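Local structure of nuclear hormone receptor HR38 (Drosophila melanogaster, 1PDU) at residues 18-23 with 144-149; 96-101 with 133-138; 140-145 with 195-200. The protein is an orphan nuclear receptor, probably a transcription factor, that mediates an atypical ecdysteroid signalling pathway in the fly. All coordinates share one frame; numbering follows the deposited sequence.

Interaction 1: residues 18-23 with 144-149; sequences ALVRSH and IDISAF
Val-20 and His-23, one turn apart on helix 15-25, meet the first turn of helix 146-157 through Ile-146, Ser-147 and Phe-149. The two rings form an offset edge-to-face pair: Phe-149 turns its edge toward the face of His-23, with centroids 5.4 Å apart and planes at 78°. The closest approach joins CE1 of His-23 to CE2 of Phe-149, at 3.6 Å. With CG of His-23 anti to its backbone N (chi1 170°), the ring starts out toward helix 146-157. The CD2 corner of the ring is used as well: CD1 of Ile-146 lies at the edge of the imidazole, near its plane, 3.5 Å from CD2 of His-23, and CG1 of Ile-146 is equally near. A flat ring suits this place because it can meet an aromatic and an aliphatic neighbour at once.

Val-20, a short branched residue, divides its two methyls. CG1 of Val-20 rests 4.0 Å from CG2 of Ile-146, the side chains crossing at about a right angle, while CG2 of Val-20 presses on CA of Ser-147 at 3.5 Å, tighter than usual for two carbons. Asp-145 starts this turn as its N-cap, OD1 of Asp-145 accepting from Ala-148 N at 2.7 Å. The arrangement is close helix-to-helix packing in the mainly helical sandwich of nuclear receptor ligand-binding domains, here joining an N-terminal helix to helix 146-157.

Interaction 2: residues 96-101 with 133-138; sequences RLAYRA and MEFSRS
Ser-136 of helix 128-142 gives its hydroxyl to the carbonyl of Ala-98 near the end of helix 78-100, the one hydrogen bond of this contact. OG of Ser-136 donates to O of Ala-98 over 2.6 Å, lying in the carbonyl plane on a lone pair with a C=O...OG angle of 141°. With OG anti to the backbone N of Ser-136 (chi1 177°), the hydroxyl is directed to helix 78-100. O of Ala-101 is also near OG of Ser-136, at 3.2 Å, but at an angle too poor for a bond. Serine suits the place by being short yet able to donate.

The rest is apolar. Ala-98 and Ser-136 stand with CA atoms only 4.3 Å apart, an approach that small side chains permit; CB of Ala-98 touches CB of Ser-136 at 3.9 Å. The same methyl sits at the edge of the Phe-135 ring, 3.7 Å from CD2 of Phe-135. Met-133 sets off away from helix 78-100, but its flexible chain bends at chi2 (-48°) and brings SD of Met-133 to within 3.9 Å of CB of Ala-101.

Ala-101 is the first residue beyond helix 78-100, and Leu-108 of strand 107-109 and Arg-118 of helix 118-125 both pack against Ala-101 and Met-133. Helix 204-225 packs on Phe-135 through Leu-208 and Leu-211.

Interaction 3: residues 140-145 with 195-200; sequences HNLEID and QHYFSR
Leu-142, Tyr-197 and Arg-200 carry most of the surface buried here, where the turn after helix 128-142 meets the start of helix 197-202 in the helical sandwich of a nuclear receptor ligand-binding domain. Leu-142 gives the most. Its CG stands anti to its backbone N (chi1 174°), and from there the two methyls part. CD1 of Leu-142 meets the ring at CE2 and CD2 of Tyr-197, 3.5 Å from CE2, while CD2 of Leu-142 comes 3.7 Å from O of Arg-200. A forked leucine fits such a place, since one residue can touch two others through separate methyls.

Arg-200 packs with its flat group as much as with its chain. The guanidinium lays one face over CD1 of Leu-142, which sits 3.5 Å above the plane and offset toward the rim, so the flat face of the charged group, rather than its N-H edges, meets the methyl, as suits an arginine at an exposed position. Leu-201, the next residue of that helix, touches Leu-142 too.

Tyr-197 crosses Leu-142 and Ile-144 obliquely, and is long enough to bring a hydroxyl to the turn. At its edge, in the ring plane, lie the carbonyl oxygens of Leu-142 and Glu-143; O of Leu-142 is 3.2 Å from CE2 of Tyr-197. Glu-143 leaves the helix with positive phi (60°), and its carbonyl accepts from the tyrosine hydroxyl. The modelled separation of OH of Tyr-197 and O of Glu-143, 2.4 Å, is very short, and its exact value is doubtful. CG1 of Ile-144 adds an apolar touch beside that hydroxyl. A single water then links the two segments again, donating to OH of Tyr-197 at 2.5 Å and accepting from N of Asp-145 at 2.7 Å.

In the fold
Along the chain, interaction 2 is nested within the loop closed by interaction 1, and interaction 3 opens on the residues where interaction 1 ends, sharing Ile-144 and Asp-145. Centres lie about 16 Å (1 and 2), 15 Å (1 and 3) and 14 Å (2 and 3) apart. Helix 128-142 serves both interactions 2 and 3, and helix 146-157, next in the chain, serves interaction 1. Tyr-99 joins the sites: its hydroxyl probably bonds to the carbonyl of Ile-144, and its ring stacks on Phe-149. The turn is tied to helices 78-100 and 197-202, and the start of helix 146-157 to helix 15-25, consistent with the N-terminal helix packing as part of the same helical domain.

Interaction 1: residues 18-23 with 144-149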
loop_
_atom_site.group_PDB
_atom_site.type_symbol
_atom_site.label_atom_id
_atom_site.label_comp_id
_atom_site.label_asym_id
_atom_site.label_seq_id
_atom_site.Cartn_x
_atom_site.Cartn_y
_atom_site.Cartn_z
ATOM N N ALA A 18 8.250 16.255 -0.388
ATOM C CA ALA A 18 8.221 15.671 0.946
ATOM C C ALA A 18 7.665 14.248 0.814
ATOM O O ALA A 18 8.140 13.306 1.466
ATOM C CB ALA A 18 7.333 16.509 1.878
ATOM N N LEU A 19 6.663 14.101 -0.047
ATOM C CA LEU A 19 6.050 12.808 -0.258
ATOM C C LEU A 19 7.016 11.844 -0.921
ATOM O O LEU A 19 7.183 10.724 -0.455
ATOM C CB LEU A 19 4.771 12.947 -1.089
ATOM C CG LEU A 19 3.577 13.624 -0.400
ATOM C CD1 LEU A 19 2.345 13.496 -1.264
ATOM C CD2 LEU A 19 3.319 12.980 0.963
ATOM N N VAL A 20 7.660 12.280 -1.994
ATOM C CA VAL A 20 8.605 11.425 -2.705
ATOM C C VAL A 20 9.746 10.992 -1.798
ATOM O O VAL A 20 10.190 9.841 -1.850
ATOM C CB VAL A 20 9.190 12.131 -3.948
ATOM C CG1 VAL A 20 10.250 11.256 -4.599
ATOM C CG2 VAL A 20 8.088 12.400 -4.944
ATOM N N ARG A 21 10.226 11.912 -0.966
ATOM C CA ARG A 21 11.315 11.583 -0.051
ATOM C C ARG A 21 10.844 10.566 0.978
ATOM O O ARG A 21 11.594 9.673 1.355
ATOM C CB ARG A 21 11.839 12.837 0.663
ATOM C CG ARG A 21 12.626 13.770 -0.243
ATOM C CD ARG A 21 13.204 14.954 0.520
ATOM N NE ARG A 21 13.924 15.865 -0.369
ATOM C CZ ARG A 21 14.434 17.031 0.013
ATOM N NH1 ARG A 21 15.073 17.800 -0.864
ATOM N NH2 ARG A 21 14.298 17.435 1.275
ATOM N N SER A 22 9.603 10.703 1.434
ATOM C CA SER A 22 9.065 9.766 2.409
ATOM C C SER A 22 8.972 8.401 1.747
ATOM O O SER A 22 9.377 7.391 2.331
ATOM C CB SER A 22 7.680 10.198 2.876
ATOM O OG SER A 22 7.713 11.530 3.351
ATOM N N HIS A 23 8.434 8.378 0.528
ATOM C CA HIS A 23 8.317 7.129 -0.202
ATOM C C HIS A 23 9.704 6.480 -0.266
ATOM O O HIS A 23 9.875 5.349 0.178
ATOM C CB HIS A 23 7.786 7.365 -1.620
ATOM C CG HIS A 23 7.874 6.155 -2.499
ATOM N ND1 HIS A 23 7.052 5.056 -2.344
ATOM C CD2 HIS A 23 8.731 5.840 -3.497
ATOM C CE1 HIS A 23 7.404 4.117 -3.204
ATOM N NE2 HIS A 23 8.420 4.567 -3.915
ATOM N N ILE A 144 3.417 5.155 -14.093
ATOM C CA ILE A 144 3.324 6.130 -13.021
ATOM C C ILE A 144 4.726 6.385 -12.469
ATOM O O ILE A 144 5.388 5.459 -12.002
ATOM C CB ILE A 144 2.399 5.598 -11.892
ATOM C CG1 ILE A 144 0.998 5.330 -12.460
ATOM C CG2 ILE A 144 2.339 6.596 -10.736
ATOM C CD1 ILE A 144 0.065 4.595 -11.514
ATOM N N ASP A 145 5.187 7.634 -12.542
ATOM C CA ASP A 145 6.513 7.957 -12.018
ATOM C C ASP A 145 6.467 8.002 -10.486
ATOM O O ASP A 145 5.385 8.016 -9.886
ATOM C CB ASP A 145 7.039 9.289 -12.590
ATOM C CG ASP A 145 6.072 10.449 -12.394
ATOM O OD1 ASP A 145 5.377 10.512 -11.353
ATOM O OD2 ASP A 145 6.024 11.318 -13.286
ATOM N N ILE A 146 7.641 8.019 -9.861
ATOM C CA ILE A 146 7.728 8.016 -8.410
ATOM C C ILE A 146 6.977 9.160 -7.727
ATOM O O ILE A 146 6.364 8.962 -6.679
ATOM C CB ILE A 146 9.210 7.977 -7.954
ATOM C CG1 ILE A 146 9.277 7.462 -6.518
ATOM C CG2 ILE A 146 9.860 9.359 -8.070
ATOM C CD1 ILE A 146 10.678 7.082 -6.074
ATOM N N SER A 147 6.989 10.343 -8.329
ATOM C CA SER A 147 6.288 11.491 -7.754
ATOM C C SER A 147 4.770 11.282 -7.772
ATOM O O SER A 147 4.068 11.623 -6.818
ATOM C CB SER A 147 6.602 12.772 -8.538
ATOM O OG SER A 147 7.987 13.049 -8.564
ATOM N N ALA A 148 4.261 10.749 -8.877
ATOM C CA ALA A 148 2.834 10.528 -8.994
ATOM C C ALA A 148 2.435 9.400 -8.047
ATOM O O ALA A 148 1.387 9.461 -7.413
ATOM C CB ALA A 148 2.462 10.180 -10.442
ATOM N N PHE A 149 3.287 8.385 -7.930
ATOM C CA PHE A 149 2.968 7.264 -7.056
ATOM C C PHE A 149 2.894 7.676 -5.594
ATOM O O PHE A 149 1.986 7.255 -4.869
ATOM C CB PHE A 149 3.990 6.143 -7.197
ATOM C CG PHE A 149 3.655 4.940 -6.379
ATOM C CD1 PHE A 149 2.519 4.187 -6.665
ATOM C CD2 PHE A 149 4.425 4.600 -5.273
ATOM C CE1 PHE A 149 2.155 3.113 -5.852
ATOM C CE2 PHE A 149 4.073 3.536 -4.458
ATOM C CZ PHE A 149 2.940 2.790 -4.739
#

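Interaction 2: residues 96-101 with 133-138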
loop_
_atom_site.group_PDB
_atom_site.type_symbol
_atom_site.label_atom_id
_atom_site.label_comp_id
_atom_site.label_asym_id
_atom_site.label_seq_id
_atom_site.Cartn_x
_atom_site.Cartn_y
_atom_site.Cartn_z
ATOM N N ARG A 96 1.814 -0.658 -2.641
ATOM C CA ARG A 96 3.272 -0.684 -2.718
ATOM C C ARG A 96 3.744 -1.985 -3.316
ATOM O O ARG A 96 4.667 -2.017 -4.137
ATOM C CB ARG A 96 3.899 -0.492 -1.332
ATOM C CG ARG A 96 4.079 0.986 -0.984
ATOM C CD ARG A 96 3.829 1.256 0.469
ATOM N NE ARG A 96 5.026 1.093 1.281
ATOM C CZ ARG A 96 5.907 2.060 1.520
ATOM N NH1 ARG A 96 5.728 3.270 1.001
ATOM N NH2 ARG A 96 6.951 1.823 2.306
ATOM N N LEU A 97 3.099 -3.064 -2.901
ATOM C CA LEU A 97 3.445 -4.379 -3.395
ATOM C C LEU A 97 3.288 -4.433 -4.907
ATOM O O LEU A 97 4.201 -4.851 -5.611
ATOM C CB LEU A 97 2.549 -5.430 -2.738
ATOM C CG LEU A 97 2.730 -6.869 -3.205
ATOM C CD1 LEU A 97 4.202 -7.248 -3.154
ATOM C CD2 LEU A 97 1.888 -7.784 -2.319
ATOM N N ALA A 98 2.130 -3.996 -5.396
ATOM C CA ALA A 98 1.843 -4.020 -6.824
ATOM C C ALA A 98 2.734 -3.090 -7.637
ATOM O O ALA A 98 3.126 -3.429 -8.755
ATOM C CB ALA A 98 0.382 -3.682 -7.068
ATOM N N TYR A 99 3.054 -1.923 -7.082
ATOM C CA TYR A 99 3.901 -0.953 -7.775
ATOM C C TYR A 99 5.311 -1.474 -8.028
ATOM O O TYR A 99 5.847 -1.330 -9.126
ATOM C CB TYR A 99 3.998 0.331 -6.969
ATOM C CG TYR A 99 4.683 1.461 -7.711
ATOM C CD1 TYR A 99 4.203 1.887 -8.948
ATOM C CD2 TYR A 99 5.786 2.118 -7.170
ATOM C CE1 TYR A 99 4.798 2.942 -9.626
ATOM C CE2 TYR A 99 6.396 3.178 -7.843
ATOM C CZ TYR A 99 5.893 3.583 -9.072
ATOM O OH TYR A 99 6.473 4.620 -9.765
ATOM N N ARG A 100 5.895 -2.083 -6.999
ATOM C CA ARG A 100 7.251 -2.619 -7.052
ATOM C C ARG A 100 7.381 -3.905 -7.872
ATOM O O ARG A 100 8.407 -4.149 -8.493
ATOM C CB ARG A 100 7.741 -2.876 -5.631
ATOM C CG ARG A 100 9.228 -2.653 -5.423
ATOM C CD ARG A 100 9.540 -2.879 -3.962
ATOM N NE ARG A 100 10.819 -2.332 -3.525
ATOM C CZ ARG A 100 11.988 -2.645 -4.067
ATOM N NH1 ARG A 100 12.044 -3.493 -5.079
ATOM N NH2 ARG A 100 13.103 -2.143 -3.564
ATOM N N ALA A 101 6.335 -4.729 -7.860
ATOM C CA ALA A 101 6.351 -5.983 -8.598
ATOM C C ALA A 101 6.492 -5.743 -10.097
ATOM O O ALA A 101 5.861 -4.841 -10.658
ATOM C CB ALA A 101 5.077 -6.769 -8.313
ATOM N N MET A 133 -1.241 -9.080 -8.809
ATOM C CA MET A 133 -0.321 -8.993 -9.938
ATOM C C MET A 133 -1.032 -8.373 -11.139
ATOM O O MET A 133 -0.439 -7.616 -11.914
ATOM C CB MET A 133 0.230 -10.376 -10.284
ATOM C CG MET A 133 1.212 -10.891 -9.243
ATOM S SD MET A 133 2.430 -9.609 -8.846
ATOM C CE MET A 133 3.378 -10.414 -7.754
ATOM N N GLU A 134 -2.311 -8.681 -11.279
ATOM C CA GLU A 134 -3.114 -8.127 -12.357
ATOM C C GLU A 134 -3.204 -6.603 -12.189
ATOM O O GLU A 134 -3.116 -5.850 -13.160
ATOM C CB GLU A 134 -4.504 -8.763 -12.311
ATOM C CG GLU A 134 -5.450 -8.370 -13.419
ATOM C CD GLU A 134 -6.455 -9.475 -13.702
ATOM O OE1 GLU A 134 -7.475 -9.198 -14.368
ATOM O OE2 GLU A 134 -6.217 -10.626 -13.267
ATOM N N PHE A 135 -3.378 -6.151 -10.951
ATOM C CA PHE A 135 -3.450 -4.719 -10.668
ATOM C C PHE A 135 -2.074 -4.099 -10.947
ATOM O O PHE A 135 -1.962 -2.990 -11.454
ATOM C CB PHE A 135 -3.836 -4.509 -9.207
ATOM C CG PHE A 135 -3.949 -3.068 -8.800
ATOM C CD1 PHE A 135 -4.947 -2.255 -9.326
ATOM C CD2 PHE A 135 -3.064 -2.527 -7.875
ATOM C CE1 PHE A 135 -5.060 -0.925 -8.933
ATOM C CE2 PHE A 135 -3.173 -1.204 -7.480
ATOM C CZ PHE A 135 -4.172 -0.403 -8.012
ATOM N N SER A 136 -1.031 -4.843 -10.610
ATOM C CA SER A 136 0.341 -4.415 -10.822
ATOM C C SER A 136 0.573 -4.064 -12.294
ATOM O O SER A 136 1.043 -2.969 -12.615
ATOM C CB SER A 136 1.295 -5.535 -10.391
ATOM O OG SER A 136 2.652 -5.205 -10.637
ATOM N N ARG A 137 0.238 -4.992 -13.185
ATOM C CA ARG A 137 0.416 -4.764 -14.617
ATOM C C ARG A 137 -0.393 -3.546 -15.050
ATOM O O ARG A 137 0.042 -2.765 -15.899
ATOM C CB ARG A 137 -0.002 -6.003 -15.415
ATOM C CG ARG A 137 0.842 -7.233 -15.104
ATOM C CD ARG A 137 0.508 -8.410 -16.019
ATOM N NE ARG A 137 -0.826 -8.964 -15.780
ATOM C CZ ARG A 137 -1.079 -10.032 -15.023
ATOM N NH1 ARG A 137 -2.328 -10.455 -14.868
ATOM N NH2 ARG A 137 -0.085 -10.684 -14.429
ATOM N N SER A 138 -1.565 -3.377 -14.452
ATOM C CA SER A 138 -2.410 -2.237 -14.775
ATOM C C SER A 138 -1.667 -0.927 -14.466
ATOM O O SER A 138 -1.651 -0.007 -15.290
ATOM C CB SER A 138 -3.718 -2.304 -13.971
ATOM O OG SER A 138 -4.557 -1.181 -14.231
#

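Interaction 3: residues 140-145 with 195-200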
loop_
_atom_site.group_PDB
_atom_site.type_symbol
_atom_site.label_atom_id
_atom_site.label_comp_id
_atom_site.label_asym_id
_atom_site.label_seq_id
_atom_site.Cartn_x
_atom_site.Cartn_y
_atom_site.Cartn_z
ATOM N N HIS A 140 1.587 -0.301 -14.211
ATOM C CA HIS A 140 2.700 -0.123 -15.121
ATOM C C HIS A 140 2.306 0.179 -16.565
ATOM O O HIS A 140 3.079 0.793 -17.300
ATOM C CB HIS A 140 3.601 -1.348 -15.028
ATOM C CG HIS A 140 4.108 -1.595 -13.640
ATOM N ND1 HIS A 140 4.805 -0.640 -12.926
ATOM C CD2 HIS A 140 3.969 -2.657 -12.809
ATOM C CE1 HIS A 140 5.071 -1.103 -11.718
ATOM N NE2 HIS A 140 4.573 -2.325 -11.621
ATOM N N ASN A 141 1.110 -0.242 -16.973
ATOM C CA ASN A 141 0.651 0.043 -18.327
ATOM C C ASN A 141 0.408 1.532 -18.427
ATOM O O ASN A 141 0.700 2.153 -19.448
ATOM C CB ASN A 141 -0.645 -0.712 -18.650
ATOM C CG ASN A 141 -0.393 -2.162 -19.014
ATOM O OD1 ASN A 141 0.508 -2.471 -19.806
ATOM N ND2 ASN A 141 -1.190 -3.063 -18.447
ATOM N N LEU A 142 -0.128 2.097 -17.354
ATOM C CA LEU A 142 -0.408 3.518 -17.289
ATOM C C LEU A 142 0.889 4.305 -17.106
ATOM O O LEU A 142 0.961 5.490 -17.442
ATOM C CB LEU A 142 -1.341 3.806 -16.119
ATOM C CG LEU A 142 -1.605 5.281 -15.832
ATOM C CD1 LEU A 142 -2.224 5.915 -17.062
ATOM C CD2 LEU A 142 -2.525 5.430 -14.630
ATOM N N GLU A 143 1.913 3.637 -16.582
ATOM C CA GLU A 143 3.203 4.269 -16.325
ATOM C C GLU A 143 3.037 5.421 -15.340
ATOM O O GLU A 143 2.574 6.510 -15.698
ATOM C CB GLU A 143 3.834 4.776 -17.624
ATOM C CG GLU A 143 4.313 3.664 -18.546
ATOM C CD GLU A 143 4.832 4.188 -19.883
ATOM O OE1 GLU A 143 5.383 3.380 -20.666
ATOM O OE2 GLU A 143 4.685 5.404 -20.150
ATOM N N ILE A 144 3.417 5.155 -14.093
ATOM C CA ILE A 144 3.324 6.130 -13.021
ATOM C C ILE A 144 4.726 6.385 -12.469
ATOM O O ILE A 144 5.388 5.459 -12.002
ATOM C CB ILE A 144 2.399 5.598 -11.892
ATOM C CG1 ILE A 144 0.998 5.330 -12.460
ATOM C CG2 ILE A 144 2.339 6.596 -10.736
ATOM C CD1 ILE A 144 0.065 4.595 -11.514
ATOM N N ASP A 145 5.187 7.634 -12.542
ATOM C CA ASP A 145 6.513 7.957 -12.018
ATOM C C ASP A 145 6.467 8.002 -10.486
ATOM O O ASP A 145 5.385 8.016 -9.886
ATOM C CB ASP A 145 7.039 9.289 -12.590
ATOM C CG ASP A 145 6.072 10.449 -12.394
ATOM O OD1 ASP A 145 5.377 10.512 -11.353
ATOM O OD2 ASP A 145 6.024 11.318 -13.286
ATOM N N GLN A 195 -4.449 9.919 -23.056
ATOM C CA GLN A 195 -5.834 10.341 -22.849
ATOM C C GLN A 195 -6.077 10.610 -21.363
ATOM O O GLN A 195 -5.997 9.703 -20.542
ATOM C CB GLN A 195 -6.781 9.258 -23.350
ATOM N N HIS A 196 -6.401 11.858 -21.038
ATOM C CA HIS A 196 -6.610 12.295 -19.661
ATOM C C HIS A 196 -5.938 11.389 -18.640
ATOM O O HIS A 196 -6.588 10.709 -17.846
ATOM C CB HIS A 196 -8.091 12.431 -19.319
ATOM C CG HIS A 196 -8.342 13.394 -18.198
ATOM N ND1 HIS A 196 -7.525 13.468 -17.091
ATOM C CD2 HIS A 196 -9.293 14.344 -18.029
ATOM C CE1 HIS A 196 -7.959 14.423 -16.288
ATOM N NE2 HIS A 196 -9.030 14.971 -16.833
ATOM N N TYR A 197 -4.615 11.396 -18.686
ATOM C CA TYR A 197 -3.788 10.605 -17.800
ATOM C C TYR A 197 -4.197 10.786 -16.346
ATOM O O TYR A 197 -4.362 9.818 -15.603
ATOM C CB TYR A 197 -2.338 11.022 -17.999
ATOM C CG TYR A 197 -1.360 10.323 -17.106
ATOM C CD1 TYR A 197 -0.981 10.877 -15.887
ATOM C CD2 TYR A 197 -0.794 9.112 -17.488
ATOM C CE1 TYR A 197 -0.060 10.244 -15.077
ATOM C CE2 TYR A 197 0.131 8.469 -16.679
ATOM C CZ TYR A 197 0.491 9.044 -15.479
ATOM O OH TYR A 197 1.414 8.418 -14.690
ATOM N N PHE A 198 -4.373 12.037 -15.948
ATOM C CA PHE A 198 -4.754 12.348 -14.585
ATOM C C PHE A 198 -5.943 11.517 -14.112
ATOM O O PHE A 198 -5.863 10.856 -13.075
ATOM C CB PHE A 198 -5.087 13.830 -14.450
ATOM C CG PHE A 198 -5.318 14.256 -13.039
ATOM C CD1 PHE A 198 -4.265 14.298 -12.139
ATOM C CD2 PHE A 198 -6.592 14.577 -12.595
ATOM C CE1 PHE A 198 -4.474 14.653 -10.821
ATOM C CE2 PHE A 198 -6.814 14.935 -11.274
ATOM C CZ PHE A 198 -5.750 14.972 -10.384
ATOM N N SER A 199 -7.041 11.551 -14.871
ATOM C CA SER A 199 -8.253 10.808 -14.520
ATOM C C SER A 199 -7.989 9.317 -14.412
ATOM O O SER A 199 -8.530 8.647 -13.534
ATOM C CB SER A 199 -9.350 11.062 -15.551
ATOM N N ARG A 200 -7.165 8.797 -15.316
ATOM C CA ARG A 200 -6.832 7.384 -15.315
ATOM C C ARG A 200 -6.010 7.045 -14.075
ATOM O O ARG A 200 -6.076 5.930 -13.552
ATOM C CB ARG A 200 -6.055 7.039 -16.585
ATOM C CG ARG A 200 -6.910 7.100 -17.843
ATOM C CD ARG A 200 -6.077 7.053 -19.108
ATOM N NE ARG A 200 -5.314 5.816 -19.232
ATOM C CZ ARG A 200 -4.440 5.581 -20.207
ATOM N NH1 ARG A 200 -4.222 6.505 -21.138
ATOM N NH2 ARG A 200 -3.785 4.427 -20.256
HETATM O O HOH W 1 3.645 9.369 -14.007
#